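Local structure of putative esterase PA1618 (4QD8) at residues 2-7 and 71-76; 37-42 and 64-69; 87-92 and 127-132; 116-121 and 131-136. The protein is a hotdog-fold thioesterase that binds phenacyl-CoA and probably hydrolyses acyl-CoA thioesters, possibly including 1,4-dihydroxy-2-naphthoyl-CoA. All coordinates share one frame; numbering follows the deposited sequence.

Contact 1: residues 2-7 and 71-76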
loop_
_atom_site.group_PDB
_atom_site.type_symbol
_atom_site.label_atom_id
_atom_site.label_comp_id
_atom_site.label_asym_id
_atom_site.label_seq_id
_atom_site.Cartn_x
_atom_site.Cartn_y
_atom_site.Cartn_z
ATOM N N SER A 2 -22.401 -18.305 1.350
ATOM C CA SER A 2 -22.907 -17.305 2.289
ATOM C C SER A 2 -22.440 -15.915 1.890
ATOM O O SER A 2 -23.238 -14.984 1.780
ATOM C CB SER A 2 -22.463 -17.619 3.715
ATOM O OG SER A 2 -23.288 -18.616 4.301
ATOM N N LEU A 3 -21.135 -15.790 1.665
ATOM C CA LEU A 3 -20.547 -14.563 1.153
ATOM C C LEU A 3 -21.115 -14.319 -0.231
ATOM O O LEU A 3 -21.318 -13.181 -0.656
ATOM C CB LEU A 3 -19.038 -14.779 1.004
ATOM C CG LEU A 3 -18.001 -13.752 1.426
ATOM C CD1 LEU A 3 -16.626 -14.234 0.982
ATOM C CD2 LEU A 3 -18.301 -12.413 0.844
ATOM N N TRP A 4 -21.348 -15.414 -0.944
ATOM C CA TRP A 4 -21.515 -15.359 -2.388
ATOM C C TRP A 4 -22.924 -15.022 -2.831
ATOM O O TRP A 4 -23.895 -15.420 -2.178
ATOM C CB TRP A 4 -21.103 -16.705 -2.992
ATOM C CG TRP A 4 -19.809 -17.199 -2.444
ATOM C CD1 TRP A 4 -19.602 -18.317 -1.689
ATOM C CD2 TRP A 4 -18.537 -16.570 -2.593
ATOM N NE1 TRP A 4 -18.271 -18.424 -1.360
ATOM C CE2 TRP A 4 -17.596 -17.359 -1.904
ATOM C CE3 TRP A 4 -18.102 -15.406 -3.242
ATOM C CZ2 TRP A 4 -16.238 -17.030 -1.855
ATOM C CZ3 TRP A 4 -16.761 -15.073 -3.186
ATOM C CH2 TRP A 4 -15.842 -15.888 -2.504
ATOM N N ARG A 5 -23.028 -14.294 -3.941
ATOM C CA ARG A 5 -24.300 -14.130 -4.632
ATOM C C ARG A 5 -24.431 -15.250 -5.647
ATOM O O ARG A 5 -25.348 -16.069 -5.570
ATOM C CB ARG A 5 -24.378 -12.787 -5.344
ATOM C CG ARG A 5 -25.731 -12.492 -5.965
ATOM C CD ARG A 5 -25.721 -11.113 -6.541
ATOM N NE ARG A 5 -27.049 -10.600 -6.863
ATOM C CZ ARG A 5 -27.619 -10.698 -8.059
ATOM N NH1 ARG A 5 -26.994 -11.323 -9.052
ATOM N NH2 ARG A 5 -28.820 -10.174 -8.264
ATOM N N GLN A 6 -23.507 -15.280 -6.603
ATOM C CA GLN A 6 -23.383 -16.440 -7.473
ATOM C C GLN A 6 -22.579 -17.541 -6.790
ATOM O O GLN A 6 -21.440 -17.320 -6.365
ATOM C CB GLN A 6 -22.738 -16.069 -8.804
ATOM C CG GLN A 6 -22.249 -17.292 -9.558
ATOM C CD GLN A 6 -22.601 -17.274 -11.028
ATOM O OE1 GLN A 6 -23.584 -17.896 -11.450
ATOM N NE2 GLN A 6 -21.795 -16.572 -11.827
ATOM N N THR A 7 -23.171 -18.726 -6.680
ATOM C CA THR A 7 -22.480 -19.879 -6.113
ATOM C C THR A 7 -21.250 -20.208 -6.960
ATOM O O THR A 7 -21.356 -20.341 -8.171
ATOM C CB THR A 7 -23.402 -21.099 -6.055
ATOM O OG1 THR A 7 -24.455 -20.847 -5.119
ATOM C CG2 THR A 7 -22.643 -22.325 -5.604
ATOM N N SER A 71 -14.997 -10.888 -6.245
ATOM C CA SER A 71 -15.912 -9.745 -6.383
ATOM C C SER A 71 -17.017 -10.007 -7.387
ATOM O O SER A 71 -18.176 -9.673 -7.144
ATOM C CB SER A 71 -15.161 -8.474 -6.774
ATOM O OG SER A 71 -14.678 -7.832 -5.621
ATOM N N TYR A 72 -16.661 -10.610 -8.513
ATOM C CA TYR A 72 -17.663 -10.947 -9.514
ATOM C C TYR A 72 -18.746 -11.878 -8.997
ATOM O O TYR A 72 -19.904 -11.771 -9.411
ATOM C CB TYR A 72 -16.995 -11.512 -10.760
ATOM C CG TYR A 72 -16.791 -10.434 -11.777
ATOM C CD1 TYR A 72 -17.849 -10.005 -12.572
ATOM C CD2 TYR A 72 -15.557 -9.806 -11.918
ATOM C CE1 TYR A 72 -17.679 -8.996 -13.505
ATOM C CE2 TYR A 72 -15.376 -8.801 -12.844
ATOM C CZ TYR A 72 -16.439 -8.402 -13.637
ATOM O OH TYR A 72 -16.253 -7.405 -14.562
ATOM N N LEU A 73 -18.385 -12.743 -8.059
ATOM C CA LEU A 73 -19.325 -13.706 -7.481
ATOM C C LEU A 73 -20.171 -13.068 -6.386
ATOM O O LEU A 73 -21.060 -13.711 -5.828
ATOM C CB LEU A 73 -18.567 -14.901 -6.896
ATOM C CG LEU A 73 -17.818 -15.794 -7.886
ATOM C CD1 LEU A 73 -16.889 -16.735 -7.176
ATOM C CD2 LEU A 73 -18.833 -16.583 -8.716
ATOM N N CYS A 74 -19.883 -11.807 -6.073
ATOM C CA CYS A 74 -20.584 -11.113 -4.993
ATOM C C CYS A 74 -21.466 -9.961 -5.463
ATOM O O CYS A 74 -22.300 -9.475 -4.700
ATOM C CB CYS A 74 -19.597 -10.593 -3.945
ATOM S SG CYS A 74 -18.810 -11.876 -2.964
ATOM N N VAL A 75 -21.291 -9.512 -6.698
ATOM C CA VAL A 75 -22.141 -8.429 -7.194
ATOM C C VAL A 75 -23.271 -8.912 -8.077
ATOM O O VAL A 75 -23.275 -10.050 -8.545
ATOM C CB VAL A 75 -21.359 -7.365 -7.993
ATOM C CG1 VAL A 75 -20.291 -6.739 -7.132
ATOM C CG2 VAL A 75 -20.782 -7.965 -9.262
ATOM N N ASP A 76 -24.238 -8.022 -8.282
ATOM C CA ASP A 76 -25.280 -8.204 -9.271
ATOM C C ASP A 76 -24.691 -7.887 -10.638
ATOM O O ASP A 76 -24.573 -6.725 -11.024
ATOM C CB ASP A 76 -26.438 -7.253 -8.964
ATOM C CG ASP A 76 -27.574 -7.352 -9.970
ATOM O OD1 ASP A 76 -27.448 -8.077 -10.984
ATOM O OD2 ASP A 76 -28.599 -6.676 -9.747
#
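The carbonyl of L73, just past the last turn of the hotdog helix 56-72, accepts two successive backbone N-H groups of the N-terminal loop, R5 N at 2.8 Å and Q6 N at 3.0 Å from L73 O. R5 N lies in the plane of that carbonyl, whereas Q6 N is tilted 33° from it. The six-membered ring of W4 meets the chain leaving the helix: CE3 lies 3.7 Å from L73 CB, and C74 SG approaches the ring obliquely in a sulfur-aromatic contact, 4.7 Å from its centroid. L3 CD2 also touches C74 SG. The other end of the indole is held by the same chain, through a hydrogen bond from W4 NE1 to D33 O. Farther along the loop, Q6 CG packs on L73 CD2 at 3.6 Å. R5 is extended, its CG anti to the backbone N (chi1 -174°), and runs out past V75 O to D76. There the guanidinium and carboxylate planes are stacked, only 15° apart. The salt bridge is long and electrostatic: R5 NH2 stands 3.7 Å from D76 OD1, an oxygen that also has a hydrogen bond with S78 OG.

Contact 2: residues 37-42 and 64-69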
loop_
_atom_site.group_PDB
_atom_site.type_symbol
_atom_site.label_atom_id
_atom_site.label_comp_id
_atom_site.label_asym_id
_atom_site.label_seq_id
_atom_site.Cartn_x
_atom_site.Cartn_y
_atom_site.Cartn_z
ATOM N N LEU A 37 -12.390 -18.226 -1.104
ATOM C CA LEU A 37 -12.180 -18.782 -2.432
ATOM C C LEU A 37 -10.678 -19.011 -2.566
ATOM O O LEU A 37 -9.888 -18.191 -2.105
ATOM C CB LEU A 37 -12.690 -17.811 -3.497
ATOM C CG LEU A 37 -12.582 -18.252 -4.962
ATOM C CD1 LEU A 37 -13.342 -19.551 -5.227
ATOM C CD2 LEU A 37 -13.032 -17.145 -5.918
ATOM N N THR A 38 -10.288 -20.139 -3.162
ATOM C CA THR A 38 -8.877 -20.553 -3.192
ATOM C C THR A 38 -8.433 -20.851 -4.628
ATOM O O THR A 38 -9.164 -21.492 -5.384
ATOM C CB THR A 38 -8.659 -21.814 -2.313
ATOM O OG1 THR A 38 -8.993 -21.525 -0.945
ATOM C CG2 THR A 38 -7.211 -22.298 -2.389
ATOM N N ALA A 39 -7.244 -20.363 -5.007
ATOM C CA ALA A 39 -6.651 -20.658 -6.315
ATOM C C ALA A 39 -5.160 -20.864 -6.133
ATOM O O ALA A 39 -4.573 -20.313 -5.213
ATOM C CB ALA A 39 -6.887 -19.505 -7.296
ATOM N N SER A 40 -4.550 -21.643 -7.020
ATOM C CA SER A 40 -3.116 -21.887 -6.961
ATOM C C SER A 40 -2.482 -21.642 -8.319
ATOM O O SER A 40 -3.181 -21.516 -9.327
ATOM C CB SER A 40 -2.828 -23.310 -6.496
ATOM O OG SER A 40 -3.194 -24.238 -7.502
ATOM N N MET A 41 -1.156 -21.566 -8.343
ATOM C CA MET A 41 -0.428 -21.234 -9.552
ATOM C C MET A 41 0.912 -21.938 -9.482
ATOM O O MET A 41 1.511 -22.001 -8.418
ATOM C CB MET A 41 -0.201 -19.725 -9.602
ATOM C CG MET A 41 0.399 -19.187 -10.901
ATOM S SD MET A 41 0.550 -17.386 -10.864
ATOM C CE MET A 41 1.632 -17.187 -9.456
ATOM N N PRO A 42 1.389 -22.469 -10.619
ATOM C CA PRO A 42 2.718 -23.099 -10.612
ATOM C C PRO A 42 3.846 -22.096 -10.415
ATOM O O PRO A 42 3.741 -20.942 -10.846
ATOM C CB PRO A 42 2.824 -23.706 -12.020
ATOM C CG PRO A 42 1.874 -22.878 -12.856
ATOM C CD PRO A 42 0.724 -22.595 -11.926
ATOM N N GLU A 64 -4.796 -10.840 -7.582
ATOM C CA GLU A 64 -5.792 -9.994 -8.248
ATOM C C GLU A 64 -6.783 -10.823 -9.069
ATOM O O GLU A 64 -7.965 -10.475 -9.139
ATOM C CB GLU A 64 -5.135 -8.873 -9.077
ATOM C CG GLU A 64 -6.149 -7.841 -9.547
ATOM C CD GLU A 64 -5.606 -6.415 -9.683
ATOM O OE1 GLU A 64 -4.565 -6.047 -9.066
ATOM O OE2 GLU A 64 -6.276 -5.660 -10.403
ATOM N N SER A 65 -6.327 -11.930 -9.660
ATOM C CA SER A 65 -7.237 -12.852 -10.347
ATOM C C SER A 65 -8.253 -13.395 -9.362
ATOM O O SER A 65 -9.448 -13.441 -9.649
ATOM C CB SER A 65 -6.483 -14.052 -10.944
ATOM O OG SER A 65 -6.041 -13.782 -12.258
ATOM N N LEU A 66 -7.756 -13.818 -8.209
ATOM C CA LEU A 66 -8.568 -14.458 -7.195
ATOM C C LEU A 66 -9.562 -13.467 -6.613
ATOM O O LEU A 66 -10.753 -13.737 -6.568
ATOM C CB LEU A 66 -7.671 -15.032 -6.092
ATOM C CG LEU A 66 -8.390 -15.725 -4.943
ATOM C CD1 LEU A 66 -9.326 -16.806 -5.485
ATOM C CD2 LEU A 66 -7.374 -16.331 -3.998
ATOM N N GLY A 67 -9.078 -12.305 -6.187
ATOM C CA GLY A 67 -9.960 -11.305 -5.610
ATOM C C GLY A 67 -10.960 -10.721 -6.591
ATOM O O GLY A 67 -12.097 -10.422 -6.205
ATOM N N SER A 68 -10.558 -10.542 -7.846
ATOM C CA SER A 68 -11.483 -10.002 -8.842
ATOM C C SER A 68 -12.607 -10.992 -9.121
ATOM O O SER A 68 -13.770 -10.601 -9.277
ATOM C CB SER A 68 -10.760 -9.649 -10.137
ATOM O OG SER A 68 -9.795 -8.640 -9.887
ATOM N N MET A 69 -12.262 -12.272 -9.168
ATOM C CA MET A 69 -13.267 -13.309 -9.388
ATOM C C MET A 69 -14.196 -13.381 -8.184
ATOM O O MET A 69 -15.418 -13.509 -8.329
ATOM C CB MET A 69 -12.614 -14.667 -9.626
ATOM C CG MET A 69 -13.595 -15.735 -10.067
ATOM S SD MET A 69 -14.207 -15.373 -11.722
ATOM C CE MET A 69 -12.763 -15.782 -12.704
#
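L66 CD1 is the hub of this contact, meeting L37 and A39 of strand 37-42 from the side of the helix. It lies 3.6 Å from L37 CG and almost as near to L37 CD2, while A39 CB touches it at 4.1 Å, two residues farther along the strand. The other methyl, L66 CD2, rests against the backbone, 3.7 Å from L37 O. Both leucines carry CG anti to the backbone N (chi1 -178° in L37, 179° in L66), and their side chains slide past each other in opposite directions. One turn beyond L66, M69 adds a looser touch, with CG 4.4 Å from L37 CD2. The side chains that meet here are all apolar, as expected where the central helix of a hotdog fold is wrapped by its curved sheet. Strand and helix run nearly antiparallel, at 153°, with their axes 8.8 Å apart. Within the helix, E64 O accepts both S68 N at 2.9 Å and S68 OG at 2.7 Å, the two donors arriving from opposite faces of the carbonyl plane. This ties the serine hydroxyl back onto its own helix. The same helix also meets a second subunit: S65 OG is hydrogen-bonded to H55 and E64 OE1 to H91 of that neighbouring chain. Within the chain, L66 also packs on A102 of strand 99-106 and on F29 of strand 28-32, the two strands that flank 36-42 in the sheet, and A39 leans on L62 of helix 56-72.

Contact 3: residues 87-92 and 127-132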
loop_
_atom_site.group_PDB
_atom_site.type_symbol
_atom_site.label_atom_id
_atom_site.label_comp_id
_atom_site.label_asym_id
_atom_site.label_seq_id
_atom_site.Cartn_x
_atom_site.Cartn_y
_atom_site.Cartn_z
ATOM N N VAL A 87 -4.052 -2.138 -5.150
ATOM C CA VAL A 87 -3.562 -3.421 -4.668
ATOM C C VAL A 87 -2.240 -3.192 -3.964
ATOM O O VAL A 87 -1.482 -2.300 -4.327
ATOM C CB VAL A 87 -3.411 -4.460 -5.821
ATOM C CG1 VAL A 87 -2.314 -4.056 -6.824
ATOM C CG2 VAL A 87 -3.164 -5.859 -5.248
ATOM N N ASN A 88 -1.973 -3.994 -2.950
ATOM C CA ASN A 88 -0.687 -3.924 -2.269
ATOM C C ASN A 88 -0.322 -5.314 -1.785
ATOM O O ASN A 88 -1.187 -6.168 -1.636
ATOM C CB ASN A 88 -0.711 -2.915 -1.117
ATOM C CG ASN A 88 -1.780 -3.228 -0.074
ATOM O OD1 ASN A 88 -1.671 -4.194 0.682
ATOM N ND2 ASN A 88 -2.842 -2.427 -0.063
ATOM N N ALA A 89 0.963 -5.560 -1.581
ATOM C CA ALA A 89 1.394 -6.877 -1.123
ATOM C C ALA A 89 2.716 -6.778 -0.385
ATOM O O ALA A 89 3.577 -5.979 -0.752
ATOM C CB ALA A 89 1.533 -7.828 -2.312
ATOM N N ASN A 90 2.856 -7.578 0.663
ATOM C CA ASN A 90 4.192 -7.846 1.223
ATOM C C ASN A 90 4.692 -9.193 0.734
ATOM O O ASN A 90 3.999 -10.199 0.854
ATOM C CB ASN A 90 4.157 -7.841 2.753
ATOM C CG ASN A 90 4.390 -6.469 3.337
ATOM O OD1 ASN A 90 5.514 -6.120 3.739
ATOM N ND2 ASN A 90 3.340 -5.672 3.389
ATOM N N HIS A 91 5.910 -9.208 0.189
ATOM C CA HIS A 91 6.589 -10.430 -0.191
ATOM C C HIS A 91 7.384 -10.938 1.017
ATOM O O HIS A 91 8.339 -10.302 1.464
ATOM C CB HIS A 91 7.494 -10.161 -1.411
ATOM C CG HIS A 91 6.767 -9.565 -2.578
ATOM N ND1 HIS A 91 5.675 -10.178 -3.171
ATOM C CD2 HIS A 91 6.974 -8.423 -3.272
ATOM C CE1 HIS A 91 5.247 -9.433 -4.169
ATOM N NE2 HIS A 91 6.010 -8.359 -4.256
ATOM N N LEU A 92 6.938 -12.061 1.566
ATOM C CA LEU A 92 7.423 -12.582 2.840
ATOM C C LEU A 92 8.551 -13.603 2.696
ATOM O O LEU A 92 9.544 -13.549 3.423
ATOM C CB LEU A 92 6.281 -13.248 3.596
ATOM C CG LEU A 92 5.026 -12.391 3.756
ATOM C CD1 LEU A 92 3.933 -13.214 4.406
ATOM C CD2 LEU A 92 5.341 -11.133 4.579
ATOM N N PRO A 127 3.739 -18.861 5.116
ATOM C CA PRO A 127 3.314 -17.641 4.410
ATOM C C PRO A 127 4.407 -17.102 3.486
ATOM O O PRO A 127 5.551 -16.891 3.932
ATOM C CB PRO A 127 3.068 -16.652 5.550
ATOM C CG PRO A 127 2.618 -17.519 6.698
ATOM C CD PRO A 127 3.449 -18.797 6.560
ATOM N N SER A 128 4.054 -16.869 2.221
ATOM C CA SER A 128 5.014 -16.386 1.235
ATOM C C SER A 128 4.695 -14.968 0.770
ATOM O O SER A 128 5.571 -14.243 0.321
ATOM C CB SER A 128 5.081 -17.319 0.024
ATOM O OG SER A 128 3.822 -17.415 -0.637
ATOM N N CYS A 129 3.420 -14.591 0.850
ATOM C CA CYS A 129 3.009 -13.251 0.434
ATOM C C CYS A 129 1.661 -12.953 1.085
ATOM O O CYS A 129 0.845 -13.857 1.283
ATOM C CB CYS A 129 2.913 -13.187 -1.102
ATOM S SG CYS A 129 2.308 -11.637 -1.809
ATOM N N ILE A 130 1.442 -11.693 1.454
ATOM C CA ILE A 130 0.113 -11.284 1.884
ATOM C C ILE A 130 -0.285 -10.096 1.032
ATOM O O ILE A 130 0.513 -9.182 0.834
ATOM C CB ILE A 130 0.026 -10.949 3.397
ATOM C CG1 ILE A 130 -1.374 -10.414 3.738
ATOM C CG2 ILE A 130 1.118 -9.938 3.829
ATOM C CD1 ILE A 130 -1.616 -10.314 5.242
ATOM N N ALA A 131 -1.506 -10.109 0.503
ATOM C CA ALA A 131 -1.947 -9.029 -0.369
ATOM C C ALA A 131 -3.248 -8.456 0.148
ATOM O O ALA A 131 -4.019 -9.151 0.805
ATOM C CB ALA A 131 -2.122 -9.519 -1.805
ATOM N N ARG A 132 -3.484 -7.184 -0.143
ATOM C CA ARG A 132 -4.814 -6.622 0.077
ATOM C C ARG A 132 -5.281 -5.937 -1.194
ATOM O O ARG A 132 -4.539 -5.185 -1.847
ATOM C CB ARG A 132 -4.856 -5.688 1.294
ATOM C CG ARG A 132 -6.302 -5.378 1.741
ATOM C CD ARG A 132 -6.365 -4.666 3.094
ATOM N NE ARG A 132 -5.896 -3.295 2.990
ATOM C CZ ARG A 132 -4.705 -2.866 3.390
ATOM N NH1 ARG A 132 -3.853 -3.697 3.982
ATOM N NH2 ARG A 132 -4.377 -1.597 3.212
#
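N90 N donates to I130 O at 2.8 Å, nearly along the C=O axis, and I130 N returns the bond to N90 O. N88 and R132 form a second hydrogen-bonded pair of this antiparallel hotdog sheet, with N88 N 3.0 Å from R132 O. Between the two hydrogen-bonded pairs, A89 faces A131 in a non-hydrogen-bonded pair, their CB atoms 4.1 Å apart. On the face of N88 and R132, the N88 side chain has CG in the crowded position between backbone N and carbonyl carbon (chi1 58°). Its ND2 only lies over one face of the R132 guanidinium, toward the rim, with the two planes 57° apart; it is hydrogen-bonded to E86 OE1 of its own chain. N88 OD1 and R132 NH2 bond to R132 NH2 and N88 OD1 of a third subunit. On the opposite face, H91 ND1 is 3.9 Å from C129 SG, which meets the imidazole obliquely, while H91 NE2 bonds to E64 of a second subunit. At the strand end, L92 CD1 packs on P127 CB at 3.7 Å. S128 and C129 both face L120, a classic beta bulge toward strand 113-121. A89 and A131 turn to helix 56-72, meeting V60 and A63, and residues 87-90 pair antiparallel with a strand of the second subunit, continuing the sheet across the interface.

Contact 4: residues 116-121 and 131-136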
loop_
_atom_site.group_PDB
_atom_site.type_symbol
_atom_site.label_atom_id
_atom_site.label_comp_id
_atom_site.label_asym_id
_atom_site.label_seq_id
_atom_site.Cartn_x
_atom_site.Cartn_y
_atom_site.Cartn_z
ATOM N N TRP A 116 -10.512 -7.185 -0.178
ATOM C CA TRP A 116 -10.206 -8.604 0.006
ATOM C C TRP A 116 -8.846 -8.790 0.682
ATOM O O TRP A 116 -7.897 -8.064 0.365
ATOM C CB TRP A 116 -10.168 -9.315 -1.357
ATOM C CG TRP A 116 -11.507 -9.354 -2.031
ATOM C CD1 TRP A 116 -11.957 -8.520 -3.012
ATOM C CD2 TRP A 116 -12.578 -10.254 -1.739
ATOM N NE1 TRP A 116 -13.254 -8.855 -3.353
ATOM C CE2 TRP A 116 -13.656 -9.918 -2.585
ATOM C CE3 TRP A 116 -12.737 -11.310 -0.833
ATOM C CZ2 TRP A 116 -14.884 -10.608 -2.558
ATOM C CZ3 TRP A 116 -13.960 -12.005 -0.815
ATOM C CH2 TRP A 116 -15.009 -11.640 -1.672
ATOM N N ASP A 117 -8.778 -9.760 1.589
ATOM C CA ASP A 117 -7.547 -10.166 2.266
ATOM C C ASP A 117 -7.071 -11.423 1.543
ATOM O O ASP A 117 -7.817 -12.404 1.457
ATOM C CB ASP A 117 -7.876 -10.473 3.728
ATOM C CG ASP A 117 -6.718 -11.097 4.480
ATOM O OD1 ASP A 117 -5.624 -10.504 4.520
ATOM O OD2 ASP A 117 -6.921 -12.176 5.063
ATOM N N ILE A 118 -5.860 -11.414 0.983
ATOM C CA ILE A 118 -5.414 -12.578 0.217
ATOM C C ILE A 118 -4.097 -13.101 0.779
ATOM O O ILE A 118 -3.111 -12.364 0.857
ATOM C CB ILE A 118 -5.317 -12.260 -1.286
ATOM C CG1 ILE A 118 -6.698 -11.824 -1.786
ATOM C CG2 ILE A 118 -4.877 -13.500 -2.077
ATOM C CD1 ILE A 118 -6.659 -10.839 -2.909
ATOM N N ARG A 119 -4.106 -14.363 1.210
ATOM C CA ARG A 119 -2.923 -14.973 1.837
ATOM C C ARG A 119 -2.335 -16.053 0.928
ATOM O O ARG A 119 -3.051 -16.956 0.493
ATOM C CB ARG A 119 -3.279 -15.623 3.186
ATOM C CG ARG A 119 -4.028 -14.752 4.195
ATOM C CD ARG A 119 -3.245 -13.527 4.587
ATOM N NE ARG A 119 -3.985 -12.732 5.567
ATOM C CZ ARG A 119 -3.863 -12.854 6.886
ATOM N NH1 ARG A 119 -3.010 -13.732 7.401
ATOM N NH2 ARG A 119 -4.585 -12.083 7.688
ATOM N N LEU A 120 -1.026 -15.981 0.678
ATOM C CA LEU A 120 -0.357 -16.930 -0.211
ATOM C C LEU A 120 0.675 -17.736 0.558
ATOM O O LEU A 120 1.315 -17.228 1.492
ATOM C CB LEU A 120 0.340 -16.211 -1.375
ATOM C CG LEU A 120 -0.530 -15.728 -2.537
ATOM C CD1 LEU A 120 -1.411 -14.576 -2.095
ATOM C CD2 LEU A 120 0.329 -15.307 -3.705
ATOM N N SER A 121 0.836 -18.985 0.143
ATOM C CA SER A 121 1.850 -19.854 0.735
ATOM C C SER A 121 2.335 -20.877 -0.287
ATOM O O SER A 121 1.603 -21.273 -1.208
ATOM C CB SER A 121 1.300 -20.550 1.984
ATOM O OG SER A 121 0.191 -21.361 1.656
ATOM N N ALA A 131 -1.506 -10.109 0.503
ATOM C CA ALA A 131 -1.947 -9.029 -0.369
ATOM C C ALA A 131 -3.248 -8.456 0.148
ATOM O O ALA A 131 -4.019 -9.151 0.805
ATOM C CB ALA A 131 -2.122 -9.519 -1.805
ATOM N N ARG A 132 -3.484 -7.184 -0.143
ATOM C CA ARG A 132 -4.814 -6.622 0.077
ATOM C C ARG A 132 -5.281 -5.937 -1.194
ATOM O O ARG A 132 -4.539 -5.185 -1.847
ATOM C CB ARG A 132 -4.856 -5.688 1.294
ATOM C CG ARG A 132 -6.302 -5.378 1.741
ATOM C CD ARG A 132 -6.365 -4.666 3.094
ATOM N NE ARG A 132 -5.896 -3.295 2.990
ATOM C CZ ARG A 132 -4.705 -2.866 3.390
ATOM N NH1 ARG A 132 -3.853 -3.697 3.982
ATOM N NH2 ARG A 132 -4.377 -1.597 3.212
ATOM N N LEU A 133 -6.512 -6.240 -1.585
ATOM C CA LEU A 133 -7.025 -5.763 -2.861
ATOM C C LEU A 133 -8.297 -4.952 -2.658
ATOM O O LEU A 133 -9.209 -5.395 -1.960
ATOM C CB LEU A 133 -7.361 -6.961 -3.755
ATOM C CG LEU A 133 -7.991 -6.646 -5.121
ATOM C CD1 LEU A 133 -7.057 -5.830 -6.003
ATOM C CD2 LEU A 133 -8.361 -7.988 -5.802
ATOM N N THR A 134 -8.324 -3.760 -3.241
ATOM C CA THR A 134 -9.540 -2.931 -3.301
ATOM C C THR A 134 -10.106 -2.945 -4.720
ATOM O O THR A 134 -9.432 -2.539 -5.666
ATOM C CB THR A 134 -9.227 -1.499 -2.904
ATOM O OG1 THR A 134 -8.599 -1.511 -1.618
ATOM C CG2 THR A 134 -10.517 -0.636 -2.840
ATOM N N MET A 135 -11.348 -3.419 -4.856
ATOM C CA MET A 135 -12.046 -3.454 -6.140
ATOM C C MET A 135 -13.038 -2.309 -6.186
ATOM O O MET A 135 -13.623 -1.959 -5.170
ATOM C CB MET A 135 -12.829 -4.769 -6.271
ATOM C CG MET A 135 -11.964 -6.022 -6.251
ATOM S SD MET A 135 -10.890 -6.133 -7.692
ATOM C CE MET A 135 -12.096 -6.278 -9.020
ATOM N N ALA A 136 -13.218 -1.721 -7.365
ATOM C CA ALA A 136 -14.294 -0.753 -7.577
ATOM C C ALA A 136 -15.500 -1.486 -8.156
ATOM O O ALA A 136 -15.364 -2.351 -9.014
ATOM C CB ALA A 136 -13.854 0.336 -8.513
HETATM O O HOH W 1 -4.824 -8.465 3.449
#
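W116 and L133 form one hydrogen-bonded pair of the beta hairpin built from strands 113-121 and 127-139, and I118 and A131 form the other. W116 N donates to L133 O at 2.8 Å, and W116 O accepts from L133 N; A131 N reaches I118 O at 2.8 Å, in a nearly straight bond of 171°. Between the pairs, D117 faces R132, whose CG lies 3.4 Å from W116 O. The face carrying W116, I118, A131 and L133 is apolar. I118 CD1 crosses to L133 CB at 4.0 Å, and I118 CB sits over against A131 CB. Near the other end, W116 CG is anti to the carbonyl carbon (chi1 -66°), and CD1 of the indole meets M135 CG at 4.1 Å, the methylene lying at the ring edge near its plane. NE1 of that indole is hydrogen-bonded to S71 OG of helix 56-72, which lies against this face with A63 and A70. The opposite face is polar. R119 NE donates to D117 OD1 at 3.0 Å; the oxygen lies in the guanidinium plane and accepts on its syn lone pair. A water donates to A131 O at 2.8 Å, so that this carbonyl serves both I118 N and the solvent molecule. The sheet therefore separates two environments: an apolar face, on which the indole N-H of W116 is satisfied by S71 OG, and a charged face at the third subunit, where the D117 carboxylate probably offsets part of the positive charge of R119.

Overall arrangement
Helix 56-72 ties the four contacts together: contact 2 packs its C-terminal half against strand 37-42, contact 1 engages the chain just past its end, and contacts 3 and 4 build the sheet it rests on. Contacts 1 and 2 meet where W4 CH2 lies 3.8 Å from L37 CB. Contacts 1 and 4 touch where C74 SG lies 4.0 Å from W116 CH2. Contacts 3 and 4 share A131 and R132, their centres about 8 Å apart, whereas the centres of contacts 1 and 3 are about 24 Å apart on opposite sides of the chain's centre. Contacts 2 and 3 both reach the second subunit, consistent with the interfacial active sites of hotdog thioesterases.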